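Local coordinates for 1,4-dihydroxy-2-naphthoyl-CoA hydrolase (Prochlorococcus marinus, PDB 2HX5), which probably hydrolyses 1,4-dihydroxy-2-naphthoyl-CoA to 1,4-dihydroxy-2-naphthoate and free CoA, a step in making phylloquinone (vitamin K1), at residues Tyr45-Pro49 / Ala50-Pro54; Cys131-Pro134 / Glu135-Arg139; Arg78-His81 / Thr82-Leu86. All blocks are in the same frame, centred on the assembly; numbering follows the deposited sequence. Where two conformers were deposited one is given.

Contact 1 of 3, residues Tyr45-Pro49 / Ala50-Pro54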
loop_
_atom_site.group_PDB
_atom_site.type_symbol
_atom_site.label_atom_id
_atom_site.label_comp_id
_atom_site.label_asym_id
_atom_site.label_seq_id
_atom_site.Cartn_x
_atom_site.Cartn_y
_atom_site.Cartn_z
ATOM N N TYR A 45 3.678 18.099 18.393
ATOM C CA TYR A 45 3.675 18.362 19.828
ATOM C C TYR A 45 5.107 18.474 20.369
ATOM O O TYR A 45 5.373 19.232 21.307
ATOM C CB TYR A 45 2.922 17.248 20.535
ATOM C CG TYR A 45 2.951 17.365 22.014
ATOM C CD1 TYR A 45 2.330 18.439 22.661
ATOM C CD2 TYR A 45 3.616 16.446 22.773
ATOM C CE1 TYR A 45 2.401 18.572 24.026
ATOM C CE2 TYR A 45 3.668 16.561 24.142
ATOM C CZ TYR A 45 3.063 17.626 24.754
ATOM O OH TYR A 45 3.121 17.737 26.119
ATOM N N GLY A 46 6.030 17.731 19.759
ATOM C CA GLY A 46 7.443 17.818 20.057
ATOM C C GLY A 46 8.107 16.528 20.479
ATOM O O GLY A 46 9.270 16.606 20.940
ATOM N N LEU A 47 7.453 15.366 20.332
ATOM C CA LEU A 47 8.076 14.094 20.696
ATOM C C LEU A 47 9.042 13.639 19.607
ATOM O O LEU A 47 8.917 14.017 18.456
ATOM C CB LEU A 47 7.024 13.015 20.990
ATOM C CG LEU A 47 5.992 13.305 22.075
ATOM C CD1 LEU A 47 5.077 12.101 22.244
ATOM C CD2 LEU A 47 6.657 13.683 23.375
ATOM N N ASN A 48 10.025 12.828 20.005
ATOM C CA ASN A 48 11.081 12.358 19.106
ATOM C C ASN A 48 10.714 10.967 18.640
ATOM O O ASN A 48 10.511 10.125 19.497
ATOM C CB ASN A 48 12.382 12.316 19.907
ATOM C CG ASN A 48 13.601 11.907 19.092
ATOM O OD1 ASN A 48 13.529 11.368 17.989
ATOM N ND2 ASN A 48 14.764 12.161 19.677
ATOM N N PRO A 49 10.659 10.689 17.306
ATOM C CA PRO A 49 10.310 9.343 16.815
ATOM C C PRO A 49 11.155 8.237 17.430
ATOM O O PRO A 49 10.642 7.139 17.653
ATOM C CB PRO A 49 10.636 9.399 15.286
ATOM C CG PRO A 49 11.340 10.671 15.046
ATOM C CD PRO A 49 10.883 11.610 16.167
ATOM N N ALA A 50 12.428 8.544 17.626
ATOM C CA ALA A 50 13.414 7.639 18.187
ATOM C C ALA A 50 13.037 7.081 19.566
ATOM O O ALA A 50 13.517 5.991 19.937
ATOM C CB ALA A 50 14.815 8.307 18.215
ATOM N N ASP A 51 12.223 7.826 20.320
ATOM C CA ASP A 51 11.740 7.375 21.617
ATOM C C ASP A 51 10.495 6.518 21.588
ATOM O O ASP A 51 10.152 5.856 22.572
ATOM C CB ASP A 51 11.441 8.603 22.481
ATOM C CG ASP A 51 12.683 9.432 22.787
ATOM O OD1 ASP A 51 13.822 8.865 22.860
ATOM O OD2 ASP A 51 12.524 10.661 22.949
ATOM N N ILE A 52 9.784 6.523 20.468
ATOM C CA ILE A 52 8.477 5.837 20.398
ATOM C C ILE A 52 8.419 4.700 19.386
ATOM O O ILE A 52 7.851 3.645 19.680
ATOM C CB ILE A 52 7.288 6.846 20.152
ATOM C CG1 ILE A 52 7.330 7.980 21.195
ATOM C CG2 ILE A 52 5.904 6.095 20.119
ATOM C CD1 ILE A 52 6.383 9.141 20.942
ATOM N N PHE A 53 8.990 4.906 18.202
ATOM C CA PHE A 53 8.796 3.971 17.081
ATOM C C PHE A 53 10.057 3.183 16.820
ATOM O O PHE A 53 11.118 3.747 16.653
ATOM C CB PHE A 53 8.371 4.718 15.783
ATOM C CG PHE A 53 7.000 5.338 15.889
ATOM C CD1 PHE A 53 5.843 4.584 15.718
ATOM C CD2 PHE A 53 6.875 6.682 16.231
ATOM C CE1 PHE A 53 4.572 5.177 15.858
ATOM C CE2 PHE A 53 5.601 7.266 16.345
ATOM C CZ PHE A 53 4.476 6.513 16.192
ATOM N N PRO A 54 9.923 1.843 16.738
ATOM C CA PRO A 54 11.077 1.090 16.282
ATOM C C PRO A 54 11.392 1.468 14.813
ATOM O O PRO A 54 10.540 2.017 14.067
ATOM C CB PRO A 54 10.617 -0.369 16.392
ATOM C CG PRO A 54 9.272 -0.383 16.799
ATOM C CD PRO A 54 8.755 0.993 17.031
HETATM O O HOH W 1 10.251 11.994 22.767
#
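N48 curls forward over A50, its OD1 lying against A50 CB and accepting a hydrogen bond from A50 N at 3.1 Å. The first torsion (chi1 -177°) swings CG away from the backbone N, which carries the amide over the start of the next turn, and the bond makes an Asx turn that N-caps the short, weakly bonded helix 49-52. The A50 N-H meets OD1 from well above the plane of the amide rather than within it. D51 answers from the first turn: a water sits between its OD2 and N48 N, taking the N-H at 2.9 Å and donating to the carboxylate, so the link that a capping box would make directly is made here through solvent. Behind the cap the backbone closes tightly. N48 O accepts from D51 N, while P49 O is gripped by two donors, I52 N and F53 N, the second nearly straight at 174°. In the I52 conformer given, CD1 comes crosswise to the L47 side chain and touches its CD1. The turn follows a Schellman motif that ends helix 29-45: G46, with positive phi, is its C-prime residue, and L47 N reaches back to L42 O. L47, I52 and F53 all lean on L42 of that long helix, I52 also touches I137 of helix 135-143, and F53 meets W38 edge-to-face and lies beside a bound 2-ethoxyethanol. The turn thus bridges the two helices, with F16 of the second subunit against the F53 ring.

Contact 2 of 3, residues Cys131-Pro134 / Glu135-Arg139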
loop_
_atom_site.group_PDB
_atom_site.type_symbol
_atom_site.label_atom_id
_atom_site.label_comp_id
_atom_site.label_asym_id
_atom_site.label_seq_id
_atom_site.Cartn_x
_atom_site.Cartn_y
_atom_site.Cartn_z
ATOM N N CYS A 131 1.476 -2.789 30.027
ATOM C CA CYS A 131 2.299 -1.913 30.851
ATOM C C CYS A 131 1.797 -0.485 30.795
ATOM O O CYS A 131 0.872 -0.181 30.035
ATOM C CB CYS A 131 3.756 -1.987 30.418
ATOM S SG CYS A 131 4.106 -1.309 28.789
ATOM N N ALA A 132 2.417 0.406 31.552
ATOM C CA ALA A 132 1.996 1.808 31.494
ATOM C C ALA A 132 2.349 2.480 30.178
ATOM O O ALA A 132 3.338 2.142 29.519
ATOM C CB ALA A 132 2.612 2.578 32.642
ATOM N N LEU A 133 1.516 3.442 29.771
ATOM C CA LEU A 133 1.818 4.265 28.598
ATOM C C LEU A 133 3.199 4.942 28.744
ATOM O O LEU A 133 3.574 5.358 29.849
ATOM C CB LEU A 133 0.726 5.331 28.405
ATOM C CG LEU A 133 -0.640 4.799 27.989
ATOM C CD1 LEU A 133 -1.673 5.900 28.187
ATOM C CD2 LEU A 133 -0.600 4.266 26.565
ATOM N N PRO A 134 3.959 5.057 27.639
ATOM C CA PRO A 134 5.210 5.811 27.707
ATOM C C PRO A 134 4.962 7.243 28.132
ATOM O O PRO A 134 3.960 7.834 27.798
ATOM C CB PRO A 134 5.717 5.808 26.267
ATOM C CG PRO A 134 5.064 4.707 25.610
ATOM C CD PRO A 134 3.720 4.584 26.270
ATOM N N GLU A 135 5.932 7.821 28.828
ATOM C CA GLU A 135 5.757 9.147 29.395
ATOM C C GLU A 135 5.433 10.196 28.330
ATOM O O GLU A 135 4.645 11.059 28.601
ATOM C CB GLU A 135 7.003 9.572 30.170
ATOM C CG GLU A 135 8.247 9.810 29.291
ATOM C CD GLU A 135 8.396 11.292 28.855
ATOM O OE1 GLU A 135 7.773 12.166 29.506
ATOM O OE2 GLU A 135 9.116 11.558 27.860
ATOM N N GLY A 136 6.049 10.133 27.156
ATOM C CA GLY A 136 5.796 11.123 26.112
ATOM C C GLY A 136 4.382 11.049 25.600
ATOM O O GLY A 136 3.756 12.072 25.322
ATOM N N ILE A 137 3.858 9.832 25.435
ATOM C CA ILE A 137 2.470 9.639 25.014
ATOM C C ILE A 137 1.525 10.172 26.087
ATOM O O ILE A 137 0.545 10.872 25.803
ATOM C CB ILE A 137 2.189 8.132 24.713
ATOM C CG1 ILE A 137 3.032 7.663 23.514
ATOM C CG2 ILE A 137 0.719 7.872 24.536
ATOM C CD1 ILE A 137 2.610 8.279 22.202
ATOM N N ASP A 138 1.864 9.964 27.377
ATOM C CA ASP A 138 1.069 10.518 28.447
ATOM C C ASP A 138 1.078 12.049 28.440
ATOM O O ASP A 138 0.051 12.670 28.626
ATOM C CB ASP A 138 1.561 10.007 29.783
ATOM C CG ASP A 138 0.629 8.977 30.403
ATOM O OD1 ASP A 138 -0.532 8.828 29.951
ATOM O OD2 ASP A 138 1.076 8.318 31.378
ATOM N N ARG A 139 2.228 12.671 28.181
ATOM C CA ARG A 139 2.264 14.139 28.022
ATOM C C ARG A 139 1.402 14.688 26.881
ATOM O O ARG A 139 0.691 15.707 27.047
ATOM C CB ARG A 139 3.702 14.594 27.835
ATOM C CG ARG A 139 4.516 14.547 29.114
ATOM C CD ARG A 139 5.843 15.266 28.973
ATOM N NE ARG A 139 6.818 14.525 28.189
ATOM C CZ ARG A 139 7.353 14.926 27.039
ATOM N NH1 ARG A 139 6.988 16.076 26.467
ATOM N NH2 ARG A 139 8.259 14.140 26.452
HETATM O O HOH W 2 2.250 6.257 31.984
#
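The chain turns from loop into helix at P134, the N-cap residue, whose O accepts from D138 N at 3.0 Å in a bond of 162°. On one side of this first turn P134 and I137 lie alongside each other, pointing the same way, with P134 CG 4.2 Å from I137 CG1. L133 CD2 reaches I137 CG2, a looser apolar touch. L133 also runs across D138 at about a right angle, setting CD1 3.6 Å from D138 OD1; that oxygen is salt-bridged to R94 of strand 85-96, which ties the helix start to the sheet. A water lies between L133 O and D138 OD2, though its leg to the carboxylate is modelled too short to be trusted. The solvent side carries a second ion pair. R139 presents its edge to E135 and holds the carboxylate side-on: NE bonds OE1 at 2.9 Å and NH2 bonds OE2 at 3.1 Å, both from the syn side and close to the guanidinium plane, though tilted about 25° from the carboxylate plane. E135 CG sits between backbone N and carbonyl carbon (chi1 68°), and a bend at chi2 brings the carboxylate to R139. Underneath, I137 and P134 pack on L67 of strand 65-76, and L133 and I137 on F100 of strand 99-108. This is a helix N-terminus with P134 at the N-cap and an i to i+4 glutamate-arginine salt bridge, opening the C-terminal helix 135-143 that packs beside the antiparallel sheet of this hotdog-fold thioesterase.

Contact 3 of 3, residues Arg78-His81 / Thr82-Leu86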
loop_
_atom_site.group_PDB
_atom_site.type_symbol
_atom_site.label_atom_id
_atom_site.label_comp_id
_atom_site.label_asym_id
_atom_site.label_seq_id
_atom_site.Cartn_x
_atom_site.Cartn_y
_atom_site.Cartn_z
ATOM N N ARG A 78 -19.088 10.514 2.770
ATOM C CA ARG A 78 -19.099 11.168 1.431
ATOM C C ARG A 78 -17.897 10.746 0.639
ATOM O O ARG A 78 -16.847 10.527 1.206
ATOM C CB ARG A 78 -19.071 12.685 1.618
ATOM C CG ARG A 78 -20.298 13.218 2.321
ATOM C CD ARG A 78 -20.187 14.651 2.728
ATOM N NE ARG A 78 -21.446 15.323 2.456
ATOM C CZ ARG A 78 -21.698 16.037 1.360
ATOM N NH1 ARG A 78 -20.763 16.221 0.420
ATOM N NH2 ARG A 78 -22.898 16.596 1.210
ATOM N N PRO A 79 -18.040 10.641 -0.686
ATOM C CA PRO A 79 -16.893 10.231 -1.499
ATOM C C PRO A 79 -15.721 11.213 -1.415
ATOM O O PRO A 79 -15.904 12.441 -1.324
ATOM C CB PRO A 79 -17.443 10.186 -2.924
ATOM C CG PRO A 79 -18.713 10.876 -2.876
ATOM C CD PRO A 79 -19.243 10.873 -1.487
ATOM N N ILE A 80 -14.514 10.648 -1.480
ATOM C CA ILE A 80 -13.287 11.398 -1.362
ATOM C C ILE A 80 -12.523 11.185 -2.639
ATOM O O ILE A 80 -12.414 10.037 -3.107
ATOM C CB ILE A 80 -12.458 10.896 -0.136
ATOM C CG1 ILE A 80 -13.184 11.280 1.172
ATOM C CG2 ILE A 80 -10.965 11.446 -0.130
ATOM C CD1 ILE A 80 -12.642 10.606 2.442
ATOM N N HIS A 81 -12.044 12.273 -3.227
ATOM C CA HIS A 81 -11.475 12.288 -4.585
ATOM C C HIS A 81 -10.032 12.723 -4.678
ATOM O O HIS A 81 -9.555 13.459 -3.841
ATOM C CB HIS A 81 -12.298 13.276 -5.444
ATOM C CG HIS A 81 -13.647 12.764 -5.781
ATOM N ND1 HIS A 81 -14.798 13.227 -5.172
ATOM C CD2 HIS A 81 -14.036 11.810 -6.657
ATOM C CE1 HIS A 81 -15.838 12.569 -5.659
ATOM N NE2 HIS A 81 -15.403 11.683 -6.536
ATOM N N THR A 82 -9.336 12.289 -5.730
ATOM C CA THR A 82 -7.963 12.725 -5.948
ATOM C C THR A 82 -7.881 14.269 -6.001
ATOM O O THR A 82 -8.662 14.945 -6.694
ATOM C CB THR A 82 -7.256 11.993 -7.172
ATOM O OG1 THR A 82 -6.259 12.838 -7.748
ATOM C CG2 THR A 82 -8.234 11.627 -8.263
ATOM N N GLY A 83 -6.932 14.816 -5.262
ATOM C CA GLY A 83 -6.719 16.231 -5.196
ATOM C C GLY A 83 -7.549 16.919 -4.132
ATOM O O GLY A 83 -7.322 18.104 -3.933
ATOM N N ASP A 84 -8.488 16.232 -3.462
ATOM C CA ASP A 84 -9.218 16.811 -2.317
ATOM C C ASP A 84 -8.243 17.222 -1.224
ATOM O O ASP A 84 -7.325 16.471 -0.905
ATOM C CB ASP A 84 -10.242 15.869 -1.724
ATOM C CG ASP A 84 -11.547 15.763 -2.520
ATOM O OD1 ASP A 84 -11.827 16.581 -3.429
ATOM O OD2 ASP A 84 -12.320 14.832 -2.220
ATOM N N ALA A 85 -8.438 18.442 -0.682
ATOM C CA ALA A 85 -7.735 18.915 0.476
ATOM C C ALA A 85 -8.592 18.497 1.662
ATOM O O ALA A 85 -9.749 18.948 1.787
ATOM C CB ALA A 85 -7.613 20.457 0.428
ATOM N N LEU A 86 -8.052 17.659 2.528
ATOM C CA LEU A 86 -8.786 17.204 3.687
ATOM C C LEU A 86 -8.255 17.846 4.966
ATOM O O LEU A 86 -7.027 17.849 5.227
ATOM C CB LEU A 86 -8.682 15.678 3.845
ATOM C CG LEU A 86 -9.154 14.848 2.662
ATOM C CD1 LEU A 86 -8.917 13.365 3.032
ATOM C CD2 LEU A 86 -10.592 15.114 2.279
#
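The H81 ring and the D84 carboxylate stand side by side with their planes 88° apart, and D84 OD2 lies at the ring's edge, near its plane. ND1 is 4.2 Å from that oxygen, too far for direct contact, while V24 of the same chain and G55 of the second subunit pack against the H81 side chain. H81 and D84 are the first and last residues of a type II beta turn that leads into strand 85-96 of the hotdog sheet. D84 N closes the turn on H81 O at 3.0 Å, and G83 takes the third position with positive phi (88°), where a CB would jam against the T82 carbonyl. The aspartate then reinforces the turn from its side chain: OD2 accepts from H81 N at 2.8 Å, the donor lying above the carboxylate plane. CG is anti to the carbonyl carbon of D84 (chi1 -78°), which folds the acid back over the turn. R57 of the second subunit forms a salt bridge to the same oxygen and also donates to P79 O; its positive charge probably helps keep D84 ionised. Past the turn the contact is apolar: I80 CG2 meets L86 CD1 at 4.2 Å.

How the contacts relate
From the N terminus, contact 1 comes first, closing the turn that leaves helix 29-45; contact 3 follows, closing the turn at the end of the crossover connection from edge strand 65-76 to strand 85-96; contact 2 comes last, starting helix 135-143. They run in series, none nested or crossed. Contacts 1 and 2 touch: Y45 OH makes a probable hydrogen bond to R139 O at 3.3 Å, and L47 packs on R139 and G136. Contact 3 lies on the opposite side of the chain's centre, its nearest atoms about 17 Å from contact 1. Across the subunit interface, however, P49 and F53 pack on G83 and T82 of the second subunit, joining one chain's contact 1 to the other's contact 3.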